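Local coordinates for periplasmic binding protein (Veillonella parvula, PDB 4N01) that probably captures a solute in the periplasm, in the cleft between its two alpha/beta lobes, and hands it to a membrane transporter, at residues E93-P98 / N274-D279; D143-I146 / N151-I154; I213-D218 / V309-I314; N231-I236 / K325-E330; E287-K290 / Q294-D297. All coordinates share one frame; numbering follows the deposited sequence.

Contact 1 of 5, residues E93-P98 / N274-D279; sequences EEEIYP and NSIRND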
# COMPACT_ATOMS: atom_id res chain seq x y z
N GLU A 93 -2.72 2.70 10.85
CA GLU A 93 -3.59 1.52 10.70
C GLU A 93 -3.04 0.26 11.33
O GLU A 93 -3.79 -0.65 11.69
CB GLU A 93 -3.86 1.23 9.22
CG GLU A 93 -4.64 2.30 8.49
CD GLU A 93 -4.69 2.06 6.99
OE1 GLU A 93 -4.82 0.88 6.57
OE2 GLU A 93 -4.57 3.05 6.23
N GLU A 94 -1.72 0.18 11.44
CA GLU A 94 -1.05 -1.02 11.93
C GLU A 94 0.32 -0.62 12.44
O GLU A 94 0.70 0.54 12.31
CB GLU A 94 -0.93 -2.07 10.81
CG GLU A 94 -0.48 -1.52 9.46
CD GLU A 94 -0.27 -2.60 8.40
OE1 GLU A 94 0.77 -3.30 8.45
OE2 GLU A 94 -1.14 -2.75 7.49
N GLU A 95 1.06 -1.57 13.02
CA GLU A 95 2.41 -1.29 13.52
C GLU A 95 3.27 -0.65 12.43
O GLU A 95 3.27 -1.10 11.29
CB GLU A 95 3.10 -2.57 14.02
CG GLU A 95 4.51 -2.34 14.60
CD GLU A 95 5.31 -3.62 14.79
OE1 GLU A 95 5.11 -4.59 14.01
OE2 GLU A 95 6.16 -3.67 15.70
N ILE A 96 3.97 0.42 12.80
CA ILE A 96 4.85 1.11 11.86
C ILE A 96 5.95 0.14 11.44
O ILE A 96 6.43 -0.65 12.26
CB ILE A 96 5.48 2.35 12.53
CG1 ILE A 96 4.37 3.30 12.96
CG2 ILE A 96 6.47 3.04 11.59
CD1 ILE A 96 3.44 3.71 11.84
N TYR A 97 6.32 0.15 10.16
CA TYR A 97 7.42 -0.67 9.65
C TYR A 97 8.63 -0.45 10.57
O TYR A 97 9.08 0.68 10.76
CB TYR A 97 7.73 -0.20 8.23
CG TYR A 97 8.56 -1.15 7.40
CD1 TYR A 97 8.27 -2.51 7.36
CD2 TYR A 97 9.61 -0.67 6.62
CE1 TYR A 97 9.02 -3.38 6.58
CE2 TYR A 97 10.37 -1.53 5.84
CZ TYR A 97 10.07 -2.88 5.83
OH TYR A 97 10.81 -3.75 5.06
N PRO A 98 9.13 -1.54 11.18
CA PRO A 98 10.10 -1.40 12.29
C PRO A 98 11.33 -0.52 12.02
O PRO A 98 11.71 0.22 12.92
CB PRO A 98 10.48 -2.86 12.59
CG PRO A 98 9.22 -3.60 12.28
CD PRO A 98 8.69 -2.93 11.02
N ASN A 274 -3.23 -6.21 16.00
CA ASN A 274 -2.46 -5.10 16.56
C ASN A 274 -0.95 -5.32 16.58
O ASN A 274 -0.17 -4.39 16.32
CB ASN A 274 -2.93 -4.80 17.99
CG ASN A 274 -4.43 -4.75 18.11
OD1 ASN A 274 -5.15 -4.66 17.11
ND2 ASN A 274 -4.93 -4.80 19.34
N SER A 275 -0.53 -6.54 16.88
CA SER A 275 0.88 -6.89 16.96
C SER A 275 1.23 -7.96 15.93
O SER A 275 0.40 -8.82 15.61
CB SER A 275 1.22 -7.37 18.37
OG SER A 275 2.34 -8.24 18.36
N ILE A 276 2.45 -7.92 15.40
CA ILE A 276 2.90 -8.94 14.46
C ILE A 276 3.15 -10.24 15.22
O ILE A 276 3.10 -11.34 14.64
CB ILE A 276 4.17 -8.51 13.67
CG1 ILE A 276 4.23 -9.24 12.31
CG2 ILE A 276 5.44 -8.74 14.48
CD1 ILE A 276 3.24 -8.70 11.28
N ARG A 277 3.39 -10.11 16.52
CA ARG A 277 3.57 -11.26 17.41
C ARG A 277 2.24 -11.97 17.65
O ARG A 277 2.18 -12.95 18.40
CB ARG A 277 4.16 -10.82 18.75
CG ARG A 277 5.55 -10.24 18.66
CD ARG A 277 5.99 -9.73 20.01
NE ARG A 277 7.15 -8.86 19.89
CZ ARG A 277 7.47 -7.92 20.77
NH1 ARG A 277 6.72 -7.72 21.85
NH2 ARG A 277 8.54 -7.17 20.56
N ASN A 278 1.18 -11.46 17.03
CA ASN A 278 -0.14 -12.03 17.20
C ASN A 278 -0.77 -12.29 15.83
O ASN A 278 -1.04 -11.36 15.07
CB ASN A 278 -1.01 -11.09 18.04
CG ASN A 278 -2.38 -11.65 18.32
OD1 ASN A 278 -3.23 -11.71 17.42
ND2 ASN A 278 -2.64 -12.05 19.57
N ASP A 279 -0.99 -13.55 15.51
CA ASP A 279 -1.63 -13.88 14.24
C ASP A 279 -3.04 -14.41 14.48
O ASP A 279 -3.54 -15.21 13.70
CB ASP A 279 -0.78 -14.86 13.42
CG ASP A 279 -0.73 -16.25 14.04
OD1 ASP A 279 -0.98 -16.38 15.25
OD2 ASP A 279 -0.46 -17.22 13.29
O HOH W 1 -0.45 -4.16 13.37
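Glu95 meets Asn274 and Ile276 where loops of the two lobes face each other, a light contact at the surface. Early in the first segment, Glu94 OE1 hydrogen-bonds the hydroxyl of Ser312 in the short helical turn 311-314. Glu95 does the touching. Its N donates to a water at 3.0 Å, and the same water gives a weak bond of 3.0 Å to the backbone O of Asn274. With CG anti to the backbone N (chi1 -178°) and the chain extended, the Glu95 side chain runs over toward Ile276 and crosses it at about a right angle, OE1 lying 4.0 Å from CB of Ile276. This approach is doubtful in detail, since Glu95 was modelled in two conformers and Ile276 is poorly ordered. Next, Ile96 is buried, and the backbone N of Tyr97 is hydrogen-bonded to OE2 of Glu75, on the same helix 71-79 whose Gln71 takes the backbone N atoms of Glu93 and Glu94 on its OE1. Across the contact, Ile276 lies within the type I turn from Ser275 to Asn278, where Arg277 N also bonds Ser275 OG in an ST turn. The first loop is thus held by helix 71-79, with Ile96 also touching helix 101-104, while Ile276 rests on Arg308 of strand 306-309 and Asp279 immediately precedes helix 280-290.

Contact 2 of 5, residues D143-I146 / N151-I154; sequences DKMI and NIWI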
# COMPACT_ATOMS: atom_id res chain seq x y z
N ASP A 143 -10.42 21.35 -1.42
CA ASP A 143 -10.64 22.76 -1.73
C ASP A 143 -10.42 23.67 -0.52
O ASP A 143 -10.00 24.82 -0.67
CB ASP A 143 -12.05 22.97 -2.31
CG ASP A 143 -13.14 22.83 -1.27
OD1 ASP A 143 -13.54 23.86 -0.68
OD2 ASP A 143 -13.60 21.69 -1.04
N LYS A 144 -10.69 23.16 0.68
CA LYS A 144 -10.47 23.93 1.90
C LYS A 144 -8.98 24.12 2.16
O LYS A 144 -8.54 25.20 2.51
CB LYS A 144 -11.14 23.26 3.10
CG LYS A 144 -12.65 23.40 3.15
CD LYS A 144 -13.21 22.70 4.38
CE LYS A 144 -14.73 22.63 4.35
NZ LYS A 144 -15.26 21.59 5.29
N MSE A 145 -8.22 23.04 1.99
CA MSE A 145 -6.76 23.11 2.13
C MSE A 145 -6.16 24.03 1.08
O MSE A 145 -5.29 24.86 1.37
CB MSE A 145 -6.16 21.72 1.95
CG MSE A 145 -6.56 20.72 3.00
SE MSE A 145 -5.44 19.17 2.77
CE MSE A 145 -6.23 18.04 4.16
N ILE A 146 -6.61 23.87 -0.16
CA ILE A 146 -6.13 24.70 -1.25
C ILE A 146 -6.42 26.19 -1.01
O ILE A 146 -5.59 27.04 -1.33
CB ILE A 146 -6.67 24.18 -2.61
CG1 ILE A 146 -6.13 22.77 -2.84
CG2 ILE A 146 -6.29 25.09 -3.75
CD1 ILE A 146 -6.75 22.04 -4.04
N ASN A 151 -0.23 22.77 -0.42
CA ASN A 151 0.02 21.94 -1.60
C ASN A 151 -0.33 20.49 -1.30
O ASN A 151 0.11 19.93 -0.30
CB ASN A 151 1.49 22.04 -2.01
CG ASN A 151 1.86 23.41 -2.56
OD1 ASN A 151 1.10 23.99 -3.35
ND2 ASN A 151 3.01 23.94 -2.15
N ILE A 152 -1.12 19.86 -2.18
CA ILE A 152 -1.53 18.48 -1.97
C ILE A 152 -0.89 17.60 -3.03
O ILE A 152 -0.93 17.92 -4.22
CB ILE A 152 -3.06 18.32 -2.08
CG1 ILE A 152 -3.76 19.26 -1.09
CG2 ILE A 152 -3.46 16.88 -1.82
CD1 ILE A 152 -5.28 19.25 -1.21
N TRP A 153 -0.31 16.49 -2.60
CA TRP A 153 0.31 15.54 -3.52
C TRP A 153 -0.14 14.14 -3.17
O TRP A 153 -0.12 13.76 -2.00
CB TRP A 153 1.83 15.60 -3.40
CG TRP A 153 2.51 14.59 -4.28
CD1 TRP A 153 2.68 14.68 -5.63
CD2 TRP A 153 3.09 13.35 -3.88
NE1 TRP A 153 3.34 13.56 -6.09
CE2 TRP A 153 3.61 12.73 -5.03
CE3 TRP A 153 3.23 12.70 -2.65
CZ2 TRP A 153 4.25 11.49 -5.00
CZ3 TRP A 153 3.88 11.47 -2.61
CH2 TRP A 153 4.38 10.88 -3.78
N ILE A 154 -0.51 13.37 -4.18
CA ILE A 154 -0.95 11.99 -3.95
C ILE A 154 -0.14 11.05 -4.85
O ILE A 154 -0.04 11.30 -6.06
CB ILE A 154 -2.44 11.82 -4.29
CG1 ILE A 154 -3.28 12.71 -3.37
CG2 ILE A 154 -2.87 10.35 -4.16
CD1 ILE A 154 -4.73 12.80 -3.78
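Ile152 sends its CD1 methyl between Met145 and Ile146, and the apolar contacts all converge on that one carbon. Selenomethionine stands at Met145, and its SE lies 4.0 Å from CD1 of Ile152, with its CB nearly as close to the same methyl. On the next residue, CG1 of Ile146 comes to 4.0 Å from CD1 of Ile152. Both helix side chains cross the isoleucine at about a right angle, and CD1, at the end of the isoleucine chain, is the atom that touches both. The torsions explain the reach: Ile152 has CG1 anti to its carbonyl carbon (chi1 -56°) and an extended chi2 of 175°, which carries CD1 off the strand toward the helix. The Met145 chain is likewise stretched beyond CG, and puts its selenium beside the methyl.

Further apolar neighbours complete the packing. Phe135 touches both Met145 and Ile152, Phe50 of strand 44-50 lies against Ile152, and Thr55 and Phe57 meet Ile146.

The strand's polar bonds go to other parts of the fold. Asn151 and Trp153 pair through their backbones with strand 127-129, while the backbone O of Ile152 takes the indole N-H of Trp46. Through Ile152, helix 142-147 packs on strand 151-153, outermost in the parallel sheet, inside the beta-alpha-beta unit that begins at strand 127-129.

No hydrogen bond or charge pair crosses between the two segments, which implies that apolar packing and the burial of apolar surface join helix to strand here.

Contact 3 of 5, residues I213-D218 / V309-I314; sequences IYDSED and VKLSEI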
# COMPACT_ATOMS: atom_id res chain seq x y z
N ILE A 213 -6.52 -13.50 -2.94
CA ILE A 213 -6.33 -12.64 -1.78
C ILE A 213 -7.63 -12.51 -0.98
O ILE A 213 -8.66 -12.07 -1.51
CB ILE A 213 -5.85 -11.23 -2.20
CG1 ILE A 213 -4.49 -11.33 -2.89
CG2 ILE A 213 -5.75 -10.35 -0.98
CD1 ILE A 213 -4.57 -11.50 -4.38
N TYR A 214 -7.58 -12.89 0.29
CA TYR A 214 -8.75 -12.88 1.15
C TYR A 214 -8.57 -11.76 2.17
O TYR A 214 -7.77 -11.88 3.10
CB TYR A 214 -8.90 -14.25 1.82
CG TYR A 214 -10.03 -14.41 2.84
CD1 TYR A 214 -11.25 -14.94 2.47
CD2 TYR A 214 -9.85 -14.05 4.17
CE1 TYR A 214 -12.28 -15.11 3.39
CE2 TYR A 214 -10.86 -14.22 5.10
CZ TYR A 214 -12.07 -14.74 4.70
OH TYR A 214 -13.07 -14.90 5.63
N ASP A 215 -9.28 -10.66 1.97
CA ASP A 215 -9.18 -9.55 2.92
C ASP A 215 -10.07 -9.80 4.12
O ASP A 215 -9.65 -9.63 5.28
CB ASP A 215 -9.60 -8.24 2.27
CG ASP A 215 -9.59 -7.09 3.25
OD1 ASP A 215 -8.55 -6.41 3.35
OD2 ASP A 215 -10.62 -6.87 3.94
N SER A 216 -11.31 -10.19 3.83
CA SER A 216 -12.32 -10.40 4.85
C SER A 216 -13.54 -10.99 4.16
O SER A 216 -13.55 -11.15 2.94
CB SER A 216 -12.68 -9.07 5.51
OG SER A 216 -13.06 -8.12 4.53
N GLU A 217 -14.57 -11.31 4.92
CA GLU A 217 -15.81 -11.75 4.31
C GLU A 217 -17.01 -11.24 5.09
O GLU A 217 -16.93 -11.01 6.29
CB GLU A 217 -15.88 -13.28 4.17
CG GLU A 217 -16.04 -14.03 5.49
CD GLU A 217 -16.26 -15.53 5.29
OE1 GLU A 217 -15.34 -16.22 4.81
OE2 GLU A 217 -17.36 -16.02 5.62
N ASP A 218 -18.11 -11.03 4.37
CA ASP A 218 -19.38 -10.67 4.99
C ASP A 218 -20.41 -11.35 4.11
O ASP A 218 -21.07 -10.70 3.30
CB ASP A 218 -19.57 -9.15 4.99
CG ASP A 218 -20.57 -8.69 6.03
OD1 ASP A 218 -20.67 -9.34 7.09
OD2 ASP A 218 -21.25 -7.67 5.80
N VAL A 309 -0.36 -11.91 5.28
CA VAL A 309 0.26 -10.62 4.96
C VAL A 309 -0.41 -9.52 5.76
O VAL A 309 -1.51 -9.69 6.27
CB VAL A 309 0.11 -10.24 3.46
CG1 VAL A 309 0.82 -11.25 2.56
CG2 VAL A 309 -1.38 -10.09 3.08
N LYS A 310 0.27 -8.38 5.86
CA LYS A 310 -0.37 -7.14 6.28
C LYS A 310 -0.76 -6.40 5.02
O LYS A 310 -0.07 -6.50 4.00
CB LYS A 310 0.59 -6.28 7.09
CG LYS A 310 1.12 -6.96 8.34
CD LYS A 310 -0.00 -7.27 9.31
CE LYS A 310 -0.52 -5.98 9.94
NZ LYS A 310 -1.64 -6.24 10.91
N LEU A 311 -1.86 -5.66 5.08
CA LEU A 311 -2.33 -4.90 3.93
C LEU A 311 -1.26 -3.91 3.45
O LEU A 311 -1.14 -3.65 2.26
CB LEU A 311 -3.62 -4.16 4.29
CG LEU A 311 -4.38 -3.49 3.15
CD1 LEU A 311 -4.92 -4.53 2.20
CD2 LEU A 311 -5.49 -2.61 3.71
N SER A 312 -0.48 -3.37 4.39
CA SER A 312 0.59 -2.43 4.07
C SER A 312 1.67 -3.03 3.17
O SER A 312 2.39 -2.30 2.48
CB SER A 312 1.25 -1.93 5.35
OG SER A 312 1.91 -3.00 6.00
N GLU A 313 1.77 -4.36 3.17
CA GLU A 313 2.78 -5.07 2.40
C GLU A 313 2.41 -5.25 0.95
O GLU A 313 3.29 -5.41 0.10
CB GLU A 313 3.02 -6.46 3.03
CG GLU A 313 3.80 -6.41 4.34
CD GLU A 313 3.91 -7.76 5.01
OE1 GLU A 313 2.99 -8.60 4.86
OE2 GLU A 313 4.93 -8.00 5.69
N ILE A 314 1.11 -5.25 0.67
CA ILE A 314 0.63 -5.50 -0.70
C ILE A 314 -0.06 -4.30 -1.33
O ILE A 314 -0.68 -4.41 -2.39
CB ILE A 314 -0.30 -6.74 -0.78
CG1 ILE A 314 -1.46 -6.62 0.22
CG2 ILE A 314 0.49 -8.02 -0.55
CD1 ILE A 314 -2.54 -7.68 0.05
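Ile213 and Asp215 on one side meet Ile314 and Leu311 on the other in two thin side-chain touches. CG2 of Ile213 sits 4.3 Å from CD1 of Ile314, a methyl-to-methyl approach. Two residues on, OD1 of Asp215 has CD1 of Leu311 4.2 Å away; this is packing of a methyl against an oxygen already engaged, because Tyr272 OH hydrogen-bonds that same OD1, and Trp251 of strand 251-253 touches all four of these residues.

The second shell sets the carboxylate. Ser216 OG donates to OD2 of Asp215 at 2.8 Å, on the anti lone pair, so each oxygen of Asp215 has a hydroxyl partner and the group is unlikely to swing. Beyond it, Tyr214 OH donates to OE1 of Glu217 at 2.8 Å, approaching the anti side 29° out of the carboxylate plane. On the opposite segment the short helical turn is stitched at its start: Lys310 N donates to OE1 of Glu313 at 2.9 Å, nearly straight (166°) but from well above the carboxylate plane. The second oxygens of Glu217 and Glu313 make salt bridges with Lys288 and Arg326 respectively.

A sodium ion lies about 4 Å from the side chain of Leu311, and a glycerol, probably from the crystallisation liquor, about 4 Å from that of Asp215. The strand ends and the turn here belong to the C-terminal lobe, and the setting is consistent with the interlobe cleft of periplasmic solute-binding proteins.

Contact 4 of 5, residues N231-I236 / K325-E330; sequences NILKLI and KRLAEE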
# COMPACT_ATOMS: atom_id res chain seq x y z
N ASN A 231 -0.50 -6.55 -9.72
CA ASN A 231 0.72 -6.32 -10.49
C ASN A 231 2.01 -6.66 -9.76
O ASN A 231 2.95 -7.16 -10.37
CB ASN A 231 0.74 -4.89 -11.01
CG ASN A 231 -0.29 -4.68 -12.08
OD1 ASN A 231 -0.61 -5.61 -12.83
ND2 ASN A 231 -0.84 -3.47 -12.15
N ILE A 232 2.07 -6.41 -8.45
CA ILE A 232 3.30 -6.73 -7.71
C ILE A 232 3.42 -8.24 -7.49
O ILE A 232 4.52 -8.79 -7.54
CB ILE A 232 3.40 -5.95 -6.38
CG1 ILE A 232 2.23 -6.29 -5.46
CG2 ILE A 232 3.43 -4.46 -6.67
CD1 ILE A 232 2.62 -6.62 -4.06
N LEU A 233 2.30 -8.92 -7.28
CA LEU A 233 2.33 -10.37 -7.11
C LEU A 233 2.76 -11.09 -8.39
O LEU A 233 3.41 -12.14 -8.33
CB LEU A 233 0.96 -10.91 -6.62
CG LEU A 233 0.63 -10.52 -5.18
CD1 LEU A 233 -0.79 -10.98 -4.82
CD2 LEU A 233 1.65 -11.13 -4.22
N LYS A 234 2.44 -10.52 -9.54
CA LYS A 234 2.89 -11.10 -10.81
C LYS A 234 4.42 -11.12 -10.90
O LYS A 234 5.00 -11.97 -11.59
CB LYS A 234 2.29 -10.35 -12.00
CG LYS A 234 0.83 -10.71 -12.25
CD LYS A 234 0.26 -10.01 -13.48
CE LYS A 234 -1.10 -10.60 -13.84
NZ LYS A 234 -1.85 -9.78 -14.83
N LEU A 235 5.09 -10.21 -10.20
CA LEU A 235 6.55 -10.16 -10.23
C LEU A 235 7.23 -11.41 -9.65
O LEU A 235 8.39 -11.69 -9.96
CB LEU A 235 7.07 -8.92 -9.48
CG LEU A 235 6.72 -7.56 -10.08
CD1 LEU A 235 7.19 -6.48 -9.10
CD2 LEU A 235 7.34 -7.36 -11.45
N ILE A 236 6.51 -12.16 -8.81
CA ILE A 236 7.08 -13.37 -8.20
C ILE A 236 6.31 -14.61 -8.62
O ILE A 236 6.26 -15.59 -7.88
CB ILE A 236 7.13 -13.30 -6.66
CG1 ILE A 236 5.74 -13.02 -6.07
CG2 ILE A 236 8.15 -12.25 -6.20
CD1 ILE A 236 5.67 -13.24 -4.53
N LYS A 325 9.89 -10.75 -1.15
CA LYS A 325 10.95 -11.71 -0.83
C LYS A 325 10.39 -12.86 0.01
O LYS A 325 10.59 -14.04 -0.31
CB LYS A 325 12.08 -11.00 -0.08
CG LYS A 325 13.32 -11.83 0.14
CD LYS A 325 14.45 -10.95 0.70
CE LYS A 325 15.76 -11.71 0.83
NZ LYS A 325 15.68 -12.82 1.82
N ARG A 326 9.68 -12.51 1.08
CA ARG A 326 9.09 -13.51 1.97
C ARG A 326 8.04 -14.35 1.25
O ARG A 326 7.99 -15.57 1.42
CB ARG A 326 8.47 -12.83 3.20
CG ARG A 326 8.02 -13.80 4.29
CD ARG A 326 7.39 -13.04 5.47
NE ARG A 326 5.98 -12.74 5.24
CZ ARG A 326 5.49 -11.51 5.06
NH1 ARG A 326 6.29 -10.45 5.11
NH2 ARG A 326 4.18 -11.35 4.87
N LEU A 327 7.20 -13.69 0.46
CA LEU A 327 6.11 -14.37 -0.23
C LEU A 327 6.68 -15.34 -1.26
O LEU A 327 6.17 -16.45 -1.41
CB LEU A 327 5.17 -13.37 -0.91
CG LEU A 327 4.30 -12.51 0.02
CD1 LEU A 327 3.57 -11.42 -0.74
CD2 LEU A 327 3.30 -13.38 0.71
N ALA A 328 7.75 -14.93 -1.94
CA ALA A 328 8.40 -15.79 -2.92
C ALA A 328 8.93 -17.05 -2.26
O ALA A 328 8.91 -18.14 -2.84
CB ALA A 328 9.53 -15.04 -3.63
N GLU A 329 9.42 -16.91 -1.03
CA GLU A 329 10.00 -18.05 -0.36
C GLU A 329 8.88 -19.00 0.06
O GLU A 329 8.99 -20.22 -0.10
CB GLU A 329 10.84 -17.61 0.85
CG GLU A 329 12.09 -16.82 0.44
CD GLU A 329 12.98 -16.47 1.61
OE1 GLU A 329 12.50 -16.50 2.77
OE2 GLU A 329 14.17 -16.17 1.37
N GLU A 330 7.80 -18.42 0.55
CA GLU A 330 6.68 -19.22 1.04
C GLU A 330 5.90 -19.91 -0.08
O GLU A 330 5.46 -21.06 0.08
CB GLU A 330 5.77 -18.38 1.94
CG GLU A 330 6.38 -18.11 3.32
CD GLU A 330 5.63 -17.08 4.15
OE1 GLU A 330 4.67 -16.48 3.63
OE2 GLU A 330 6.00 -16.87 5.33
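Ile236 packs across Leu327 and Ala328, and its conformation decides how. CG1 occupies the crowded position between the backbone N and the carbonyl carbon (chi1 56°), and an extended chi2 of 168° then drives CD1 straight at helix 320-332. There CD1 rests 3.7 Å from CB of Leu327 and equally close to the backbone N of Ala328, so it lies right against the helix backbone. The other branch points its own way: CG2 of Ile236 meets CB of Ala328 at 4.0 Å. Ile236 and Ala328 have their CA atoms 6.0 Å apart, the nearest pair of the two segments.

Both segments belong to the Rossmann-like C-terminal lobe, where Leu327 also lies on Ile307 and Val309 of the parallel sheet, and helix 182-203 adds Ile199 and Leu203 against Ile236.

Leu233, three residues before Ile236, has CG anti to its carbonyl carbon (chi1 -70°), as does Leu327. The two leucines meet through one branch each, CD2 of Leu233 standing 4.0 Å from CD1 of Leu327. The backbone O of Ile236 is hydrogen-bonded to NE2 of His332.

Contact 5 of 5, residues E287-K290 / Q294-D297; sequences EKIK and QLQD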
# COMPACT_ATOMS: atom_id res chain seq x y z
N GLU A 287 -9.61 -20.59 10.02
CA GLU A 287 -10.63 -21.49 10.55
C GLU A 287 -12.00 -21.23 9.91
O GLU A 287 -12.79 -22.16 9.75
CB GLU A 287 -10.70 -21.40 12.08
CG GLU A 287 -9.46 -21.97 12.78
CD GLU A 287 -9.12 -23.39 12.32
OE1 GLU A 287 -9.99 -24.29 12.45
OE2 GLU A 287 -7.98 -23.61 11.84
N LYS A 288 -12.25 -19.98 9.52
CA LYS A 288 -13.50 -19.60 8.88
C LYS A 288 -13.57 -20.23 7.49
O LYS A 288 -14.63 -20.68 7.04
CB LYS A 288 -13.59 -18.07 8.77
CG LYS A 288 -14.94 -17.52 8.29
CD LYS A 288 -16.01 -17.68 9.37
CE LYS A 288 -17.39 -17.24 8.86
NZ LYS A 288 -17.36 -15.87 8.30
N ILE A 289 -12.42 -20.27 6.82
CA ILE A 289 -12.34 -20.85 5.48
C ILE A 289 -12.47 -22.38 5.56
O ILE A 289 -13.24 -22.99 4.81
CB ILE A 289 -11.04 -20.42 4.76
CG1 ILE A 289 -11.10 -18.93 4.41
CG2 ILE A 289 -10.79 -21.25 3.50
CD1 ILE A 289 -9.76 -18.37 3.92
N LYS A 290 -11.74 -22.99 6.49
CA LYS A 290 -11.79 -24.43 6.67
C LYS A 290 -13.18 -24.93 7.03
O LYS A 290 -13.53 -26.06 6.70
CB LYS A 290 -10.84 -24.87 7.79
CG LYS A 290 -9.35 -24.77 7.46
CD LYS A 290 -8.57 -25.21 8.70
CE LYS A 290 -7.12 -25.52 8.41
NZ LYS A 290 -6.53 -26.26 9.57
N GLN A 294 -18.37 -25.40 1.27
CA GLN A 294 -18.32 -25.10 -0.16
C GLN A 294 -16.88 -25.02 -0.68
O GLN A 294 -16.66 -25.20 -1.88
CB GLN A 294 -19.05 -23.78 -0.47
CG GLN A 294 -19.64 -23.72 -1.89
CD GLN A 294 -20.20 -22.35 -2.26
OE1 GLN A 294 -20.23 -21.43 -1.44
NE2 GLN A 294 -20.65 -22.22 -3.50
N LEU A 295 -15.92 -24.79 0.20
CA LEU A 295 -14.55 -24.48 -0.21
C LEU A 295 -13.59 -25.66 -0.05
O LEU A 295 -12.39 -25.52 -0.29
CB LEU A 295 -14.02 -23.31 0.61
CG LEU A 295 -14.92 -22.07 0.63
CD1 LEU A 295 -14.30 -20.97 1.48
CD2 LEU A 295 -15.17 -21.59 -0.80
N GLN A 296 -14.12 -26.80 0.35
CA GLN A 296 -13.27 -27.88 0.82
C GLN A 296 -12.44 -28.58 -0.25
O GLN A 296 -11.45 -29.24 0.07
CB GLN A 296 -14.05 -28.89 1.66
CG GLN A 296 -13.96 -28.60 3.15
CD GLN A 296 -12.53 -28.39 3.65
OE1 GLN A 296 -12.29 -27.57 4.53
NE2 GLN A 296 -11.58 -29.15 3.09
N ASP A 297 -12.82 -28.44 -1.51
CA ASP A 297 -12.05 -29.05 -2.58
C ASP A 297 -11.12 -28.08 -3.32
O ASP A 297 -10.44 -28.46 -4.27
CB ASP A 297 -12.96 -29.82 -3.55
CG ASP A 297 -13.64 -31.00 -2.88
OD1 ASP A 297 -13.15 -31.46 -1.82
OD2 ASP A 297 -14.67 -31.46 -3.41
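This is a short-range, partly buried contact in which the last turn of helix 280-290 packs on the loop that follows it, Ile289 against Leu295 and Lys290 beside Gln296. The segments lie only four residues apart in the chain, so the loop doubles back on the helix end.

The apolar pair accounts for slightly more than half of the buried surface. CD1 of Leu295 reaches CG2 of Ile289 at 4.1 Å and, just as near, the backbone O of Ile289 at 4.0 Å; the methyl thus lies against the carbonyl O of Ile289 as well as its side chain. The two side chains cross at about a right angle. Ile289 has CG1 anti to its carbonyl carbon (chi1 -70°), which leaves CG2 anti to the backbone N and turned toward the loop, while Leu295 stays extended through chi2 (180°) and sends CD1 across. Ile289 also packs on Ile267 and Ile269 of strand 266-270 and on Val301, and Leu295 lies on Trp256 and Ile260 of helix 256-262.

The other half is polar and less certain. The side chain of Gln296, deposited in two conformers and of doubtful amide orientation, bends back alongside the end of the helix. Lys290 itself swings away, its NZ making a long salt bridge of 3.8 Å with OE2 of Glu287. Earlier in the loop, Gln294 N is hydrogen-bonded to the side chain of Asn292.

Placed after strand 266-270 and before strand 306-309, the turn belongs to the beta-alpha-beta connection between these parallel neighbours, as in Rossmann-like domains.

Overall arrangement
From the N terminus, contact 1 opens at 93-98 in the first lobe and does not close until 274-279 in the second, so it bridges the lobes. Contact 2, a local closure within the five-stranded lobe, is nested inside that long loop, about 30 Å away between centres. Contacts 3 and 4 open in the second lobe before contact 1 closes, so each crosses it, and they also cross each other. Contact 5 is nested inside both of them and follows contact 1 in series. Contact 3 touches contacts 1, 4 and 5, linking cleft loops, the C-terminal helix and helix 280-290, whereas contact 2 stands apart.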